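Local structure of Dot/Icm T4SS effector (Legionella pneumophila subsp. pneumophila, 4HFV) at residues M2-V7 against K114-N119; A74-A79 against S128-F133. The protein is a Dot/Icm type IV secretion effector of unknown function, possibly one of the effectors that act on other effectors. All coordinates share one frame; numbering follows the deposited sequence. Where two conformers were deposited one is given.

Contact 1: M2-V7 against K114-N119; sequences MSFELV and KDNNPN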
loop_
_atom_site.group_PDB
_atom_site.type_symbol
_atom_site.label_atom_id
_atom_site.label_comp_id
_atom_site.label_asym_id
_atom_site.label_seq_id
_atom_site.Cartn_x
_atom_site.Cartn_y
_atom_site.Cartn_z
HETATM N N MSE A 2 -6.150 -11.073 -20.997
HETATM C CA MSE A 2 -5.743 -12.191 -20.087
HETATM C C MSE A 2 -6.129 -11.877 -18.636
HETATM O O MSE A 2 -5.625 -10.913 -18.059
HETATM C CB MSE A 2 -4.226 -12.422 -20.173
HETATM C CG MSE A 2 -3.724 -13.659 -19.408
HETATM SE SE MSE A 2 -1.766 -13.746 -19.179
HETATM C CE MSE A 2 -1.536 -12.365 -17.816
ATOM N N SER A 3 -6.997 -12.709 -18.052
ATOM C CA SER A 3 -7.515 -12.502 -16.703
ATOM C C SER A 3 -7.647 -13.842 -15.985
ATOM O O SER A 3 -7.730 -14.888 -16.626
ATOM C CB SER A 3 -8.891 -11.849 -16.768
ATOM O OG SER A 3 -9.145 -11.128 -15.580
ATOM N N PHE A 4 -7.716 -13.814 -14.660
ATOM C CA PHE A 4 -7.793 -15.045 -13.893
ATOM C C PHE A 4 -9.131 -15.169 -13.174
ATOM O O PHE A 4 -9.533 -14.284 -12.418
ATOM C CB PHE A 4 -6.672 -15.089 -12.863
ATOM C CG PHE A 4 -6.669 -16.330 -12.019
ATOM C CD1 PHE A 4 -6.384 -17.580 -12.595
ATOM C CD2 PHE A 4 -6.920 -16.263 -10.665
ATOM C CE1 PHE A 4 -6.369 -18.730 -11.827
ATOM C CE2 PHE A 4 -6.899 -17.390 -9.887
ATOM C CZ PHE A 4 -6.635 -18.647 -10.467
ATOM N N GLU A 5 -9.810 -16.290 -13.388
ATOM C CA GLU A 5 -10.990 -16.580 -12.618
ATOM C C GLU A 5 -10.607 -17.343 -11.327
ATOM O O GLU A 5 -9.927 -18.406 -11.371
ATOM C CB GLU A 5 -11.987 -17.373 -13.471
ATOM C CG GLU A 5 -13.426 -17.263 -12.974
ATOM C CD GLU A 5 -14.371 -18.204 -13.719
ATOM O OE1 GLU A 5 -15.158 -17.709 -14.552
ATOM O OE2 GLU A 5 -14.321 -19.430 -13.472
ATOM N N LEU A 6 -11.026 -16.831 -10.171
ATOM C CA LEU A 6 -10.724 -17.548 -8.937
ATOM C C LEU A 6 -11.365 -18.945 -8.927
ATOM O O LEU A 6 -12.523 -19.104 -9.296
ATOM C CB LEU A 6 -11.193 -16.779 -7.700
ATOM C CG LEU A 6 -10.525 -15.441 -7.425
ATOM C CD1 LEU A 6 -11.257 -14.750 -6.285
ATOM C CD2 LEU A 6 -9.060 -15.633 -7.087
ATOM N N VAL A 7 -10.616 -19.953 -8.494
ATOM C CA VAL A 7 -11.209 -21.273 -8.313
ATOM C C VAL A 7 -12.100 -21.240 -7.068
ATOM O O VAL A 7 -11.654 -20.782 -6.030
ATOM C CB VAL A 7 -10.134 -22.372 -8.092
ATOM C CG1 VAL A 7 -10.812 -23.758 -7.943
ATOM C CG2 VAL A 7 -9.132 -22.394 -9.242
ATOM N N LYS A 114 -2.838 -20.560 -20.670
ATOM C CA LYS A 114 -2.475 -19.384 -21.452
ATOM C C LYS A 114 -3.502 -18.233 -21.350
ATOM O O LYS A 114 -3.114 -17.067 -21.267
ATOM C CB LYS A 114 -2.214 -19.802 -22.901
ATOM C CG LYS A 114 -2.080 -18.652 -23.876
ATOM C CD LYS A 114 -1.434 -19.087 -25.196
ATOM C CE LYS A 114 -2.099 -20.318 -25.824
ATOM N NZ LYS A 114 -3.506 -20.081 -26.273
ATOM N N ASP A 115 -4.794 -18.555 -21.306
ATOM C CA ASP A 115 -5.853 -17.535 -21.267
ATOM C C ASP A 115 -6.453 -17.278 -19.866
ATOM O O ASP A 115 -7.190 -16.311 -19.649
ATOM C CB ASP A 115 -6.954 -17.949 -22.232
ATOM C CG ASP A 115 -6.411 -18.287 -23.612
ATOM O OD1 ASP A 115 -5.629 -17.458 -24.139
ATOM O OD2 ASP A 115 -6.749 -19.379 -24.141
ATOM N N ASN A 116 -6.124 -18.144 -18.920
ATOM C CA ASN A 116 -6.614 -18.029 -17.561
ATOM C C ASN A 116 -5.397 -17.902 -16.653
ATOM O O ASN A 116 -4.847 -18.903 -16.196
ATOM C CB ASN A 116 -7.427 -19.273 -17.178
ATOM C CG ASN A 116 -8.095 -19.125 -15.827
ATOM O OD1 ASN A 116 -8.604 -18.040 -15.483
ATOM N ND2 ASN A 116 -8.084 -20.196 -15.041
ATOM N N ASN A 117 -4.953 -16.670 -16.428
ATOM C CA ASN A 117 -3.703 -16.399 -15.705
ATOM C C ASN A 117 -3.744 -14.958 -15.186
ATOM O O ASN A 117 -4.199 -14.061 -15.882
ATOM C CB ASN A 117 -2.498 -16.583 -16.656
ATOM C CG ASN A 117 -1.389 -17.454 -16.058
ATOM O OD1 ASN A 117 -0.617 -17.001 -15.200
ATOM N ND2 ASN A 117 -1.289 -18.715 -16.531
ATOM N N PRO A 118 -3.253 -14.725 -13.961
ATOM C CA PRO A 118 -3.512 -13.453 -13.313
ATOM C C PRO A 118 -2.794 -12.322 -14.010
ATOM O O PRO A 118 -1.609 -12.456 -14.238
ATOM C CB PRO A 118 -2.913 -13.645 -11.890
ATOM C CG PRO A 118 -2.832 -15.060 -11.689
ATOM C CD PRO A 118 -2.660 -15.699 -13.044
ATOM N N ASN A 119 -3.501 -11.240 -14.326
ATOM C CA ASN A 119 -2.865 -10.009 -14.733
ATOM C C ASN A 119 -2.412 -9.223 -13.489
ATOM O O ASN A 119 -2.514 -9.720 -12.363
ATOM C CB ASN A 119 -3.763 -9.183 -15.666
ATOM C CG ASN A 119 -5.051 -8.731 -15.020
ATOM O OD1 ASN A 119 -5.122 -8.474 -13.811
ATOM N ND2 ASN A 119 -6.089 -8.621 -15.835
HETATM O O HOH W 1 -10.207 -16.370 -16.904
HETATM O O HOH W 2 -8.903 -20.712 -12.332
#
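Phe-4 and Pro-118 make the close-packed part of this contact: CB of Phe-4 lies 3.6 Å from CA of Pro-118, and the two side chains run side by side in the same direction. CG of Phe-4, anti to its backbone N (chi1 -180°), comes to 4.1 Å from CG of Pro-118. The amide of Asn-116 crosses the ring obliquely, touching CD1 and CE1, and is turned 17° from the aromatic plane. OD1 of Asn-116 takes a nearly straight hydrogen bond, 3.0 Å long and in the carbonyl plane, from N of Glu-5, while its ND2 binds O of Asp-111.

On the solvent side of this amide, one water donates to both Ser-3 O and Asn-116 OD1; a second links Glu-5 O to Asn-116 ND2. The N-terminal end is looser. The bonds from Asn-117 N to Ser-3 O (3.3 Å) and from Asn-119 ND2 to Met-2 O (3.2 Å) are weak, and selenomethionine Met-2, poorly ordered, lies alongside Asn-117 in a position that is only approximate.

Two extended loop strings, Ser-3 to Glu-5 and Asn-116 to Pro-118, thus meet at the surface. Asn-119 follows as a helix N-cap, its OD1 accepting from Asp-122 N at the start of helix 120-136.

Contact 2: A74-A79 against S128-F133; sequences ARVLNA and SALEKF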
loop_
_atom_site.group_PDB
_atom_site.type_symbol
_atom_site.label_atom_id
_atom_site.label_comp_id
_atom_site.label_asym_id
_atom_site.label_seq_id
_atom_site.Cartn_x
_atom_site.Cartn_y
_atom_site.Cartn_z
ATOM N N ALA A 74 -12.217 -17.710 -1.243
ATOM C CA ALA A 74 -11.522 -18.183 -2.446
ATOM C C ALA A 74 -10.327 -17.301 -2.788
ATOM O O ALA A 74 -9.211 -17.779 -3.155
ATOM C CB ALA A 74 -12.513 -18.286 -3.628
ATOM N N ARG A 75 -10.528 -15.986 -2.697
ATOM C CA ARG A 75 -9.443 -15.063 -3.041
ATOM C C ARG A 75 -8.206 -15.308 -2.184
ATOM O O ARG A 75 -7.084 -15.378 -2.702
ATOM C CB ARG A 75 -9.883 -13.599 -2.938
ATOM C CG ARG A 75 -8.792 -12.652 -3.491
ATOM C CD ARG A 75 -9.288 -11.213 -3.740
ATOM N NE ARG A 75 -10.395 -11.155 -4.695
ATOM C CZ ARG A 75 -11.683 -11.023 -4.366
ATOM N NH1 ARG A 75 -12.595 -10.995 -5.339
ATOM N NH2 ARG A 75 -12.069 -10.924 -3.086
ATOM N N VAL A 76 -8.404 -15.482 -0.878
ATOM C CA VAL A 76 -7.282 -15.821 -0.019
ATOM C C VAL A 76 -6.589 -17.125 -0.386
ATOM O O VAL A 76 -5.337 -17.165 -0.512
ATOM C CB VAL A 76 -7.654 -15.812 1.464
ATOM C CG1 VAL A 76 -6.452 -16.248 2.328
ATOM C CG2 VAL A 76 -8.130 -14.376 1.884
ATOM N N LEU A 77 -7.348 -18.208 -0.539
ATOM C CA LEU A 77 -6.714 -19.502 -0.815
ATOM C C LEU A 77 -6.050 -19.508 -2.202
ATOM O O LEU A 77 -4.936 -19.982 -2.333
ATOM C CB LEU A 77 -7.681 -20.675 -0.605
ATOM C CG LEU A 77 -7.071 -22.083 -0.627
ATOM C CD1 LEU A 77 -5.932 -22.304 0.419
ATOM C CD2 LEU A 77 -8.149 -23.139 -0.442
ATOM N N ASN A 78 -6.716 -18.964 -3.228
ATOM C CA ASN A 78 -6.084 -18.866 -4.541
ATOM C C ASN A 78 -4.779 -18.093 -4.456
ATOM O O ASN A 78 -3.767 -18.512 -5.006
ATOM C CB ASN A 78 -7.001 -18.168 -5.552
ATOM C CG ASN A 78 -8.060 -19.094 -6.142
ATOM O OD1 ASN A 78 -7.941 -19.528 -7.281
ATOM N ND2 ASN A 78 -9.118 -19.344 -5.404
ATOM N N ALA A 79 -4.815 -16.933 -3.790
ATOM C CA ALA A 79 -3.620 -16.127 -3.624
ATOM C C ALA A 79 -2.476 -16.925 -2.980
ATOM O O ALA A 79 -1.345 -16.873 -3.439
ATOM C CB ALA A 79 -3.909 -14.812 -2.787
ATOM N N SER A 128 -2.873 -8.626 -1.980
ATOM C CA SER A 128 -3.361 -7.713 -0.968
ATOM C C SER A 128 -4.287 -8.458 0.007
ATOM O O SER A 128 -4.166 -8.329 1.239
ATOM C CB SER A 128 -4.043 -6.507 -1.629
ATOM O OG SER A 128 -4.540 -5.613 -0.670
ATOM N N ALA A 129 -5.200 -9.267 -0.542
ATOM C CA ALA A 129 -6.151 -9.999 0.289
ATOM C C ALA A 129 -5.393 -10.982 1.169
ATOM O O ALA A 129 -5.712 -11.130 2.349
ATOM C CB ALA A 129 -7.236 -10.732 -0.566
ATOM N N LEU A 130 -4.368 -11.627 0.606
ATOM C CA LEU A 130 -3.557 -12.543 1.374
ATOM C C LEU A 130 -2.791 -11.832 2.488
ATOM O O LEU A 130 -2.793 -12.275 3.651
ATOM C CB LEU A 130 -2.578 -13.266 0.456
ATOM C CG LEU A 130 -1.657 -14.317 1.070
ATOM C CD1 LEU A 130 -2.429 -15.363 1.835
ATOM C CD2 LEU A 130 -0.847 -15.020 -0.075
ATOM N N GLU A 131 -2.083 -10.762 2.137
ATOM C CA GLU A 131 -1.420 -9.951 3.166
ATOM C C GLU A 131 -2.368 -9.493 4.290
ATOM O O GLU A 131 -2.019 -9.612 5.468
ATOM C CB GLU A 131 -0.722 -8.756 2.555
ATOM C CG GLU A 131 0.106 -7.971 3.561
ATOM C CD GLU A 131 0.146 -6.525 3.245
ATOM O OE1 GLU A 131 0.195 -6.202 2.033
ATOM O OE2 GLU A 131 0.141 -5.716 4.197
ATOM N N LYS A 132 -3.561 -9.008 3.957
ATOM C CA LYS A 132 -4.520 -8.591 4.991
ATOM C C LYS A 132 -4.876 -9.772 5.897
ATOM O O LYS A 132 -4.913 -9.678 7.157
ATOM C CB LYS A 132 -5.804 -8.034 4.352
ATOM C CG LYS A 132 -5.835 -6.535 4.140
ATOM C CD LYS A 132 -7.156 -6.111 3.477
ATOM C CE LYS A 132 -6.961 -5.611 2.028
ATOM N NZ LYS A 132 -6.362 -4.239 1.962
ATOM N N PHE A 133 -5.180 -10.898 5.258
ATOM C CA PHE A 133 -5.533 -12.086 5.974
ATOM C C PHE A 133 -4.454 -12.458 6.975
ATOM O O PHE A 133 -4.752 -12.674 8.160
ATOM C CB PHE A 133 -5.778 -13.243 4.974
ATOM C CG PHE A 133 -5.825 -14.573 5.601
ATOM C CD1 PHE A 133 -7.012 -15.065 6.152
ATOM C CD2 PHE A 133 -4.686 -15.370 5.616
ATOM C CE1 PHE A 133 -7.034 -16.338 6.721
ATOM C CE2 PHE A 133 -4.706 -16.628 6.185
ATOM C CZ PHE A 133 -5.868 -17.111 6.723
#
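Val-76 meets Phe-133 where helices 70-90 and 120-136 cross, and this pair lies at the heart of an apolar contact with no hydrogen bond between the two segments. CG1 of Val-76, anti to its own backbone N (chi1 177°), sits over one face of the phenylalanine ring, 3.9 Å from the ring centroid and 18° off the normal. This CH-pi contact is displaced toward the rim, so that the methyl carbon is nearest to CG of Phe-133, at 3.7 Å. The side chains cross at about a right angle. The other branch, CG2 of Val-76, turns to the base of the same residue and approaches CB of Phe-133 at 4.0 Å.

Leu-130 meets both Val-76 and Ala-79 with different parts of its side chain. Its CG is anti to the backbone N, which sets the branch point beside the carbonyl carbon, and from there the two methyls part: CD1 of Leu-130 lies 4.1 Å from CG1 of Val-76, and CD2 packs on the backbone carbonyl of Ala-79. CB of Leu-130 is 3.8 Å from CB of Ala-79. Ala-129 touches Arg-75 through the aliphatic part of the arginine alone: CB of Ala-129 is 3.8 Å from both CG and CD of Arg-75. The arginine chain then bends at chi3, and its NH1 forms a salt bridge with Glu-71 on its own helix.

The short segments approach to 8.4 Å between axes and cross at -99°, nearly perpendicular. Helix 49-64 adds Leu-63 against both Val-76 and Phe-133, and Thr-59 also touches Phe-133. Helix 161-188 packs Leu-168 on Leu-130, while helix 9-27 lies against Leu-77, placing the crossing within an all-helical fold.

Overall arrangement
Contact 2 belongs to the buried interior and contact 1 to the surface; their centres are 16 Å apart. Contact 2 joins helices 70-90 and 120-136 through apolar side chains, whereas contact 1 joins two loops, each leading into a helix, by backbone and amide hydrogen bonds, waters and one apolar patch. The same two helices also border contact 1: Pro-118 touches Tyr-82 and Leu-123. Asn-78 connects the sites directly, with its OD1 3.0 Å from Val-7 N in a probable hydrogen bond and its side chain packed on Phe-4 and Leu-6. The N-terminal segment therefore meets Asn-78 on the side of helix 70-90 roughly opposite Val-76.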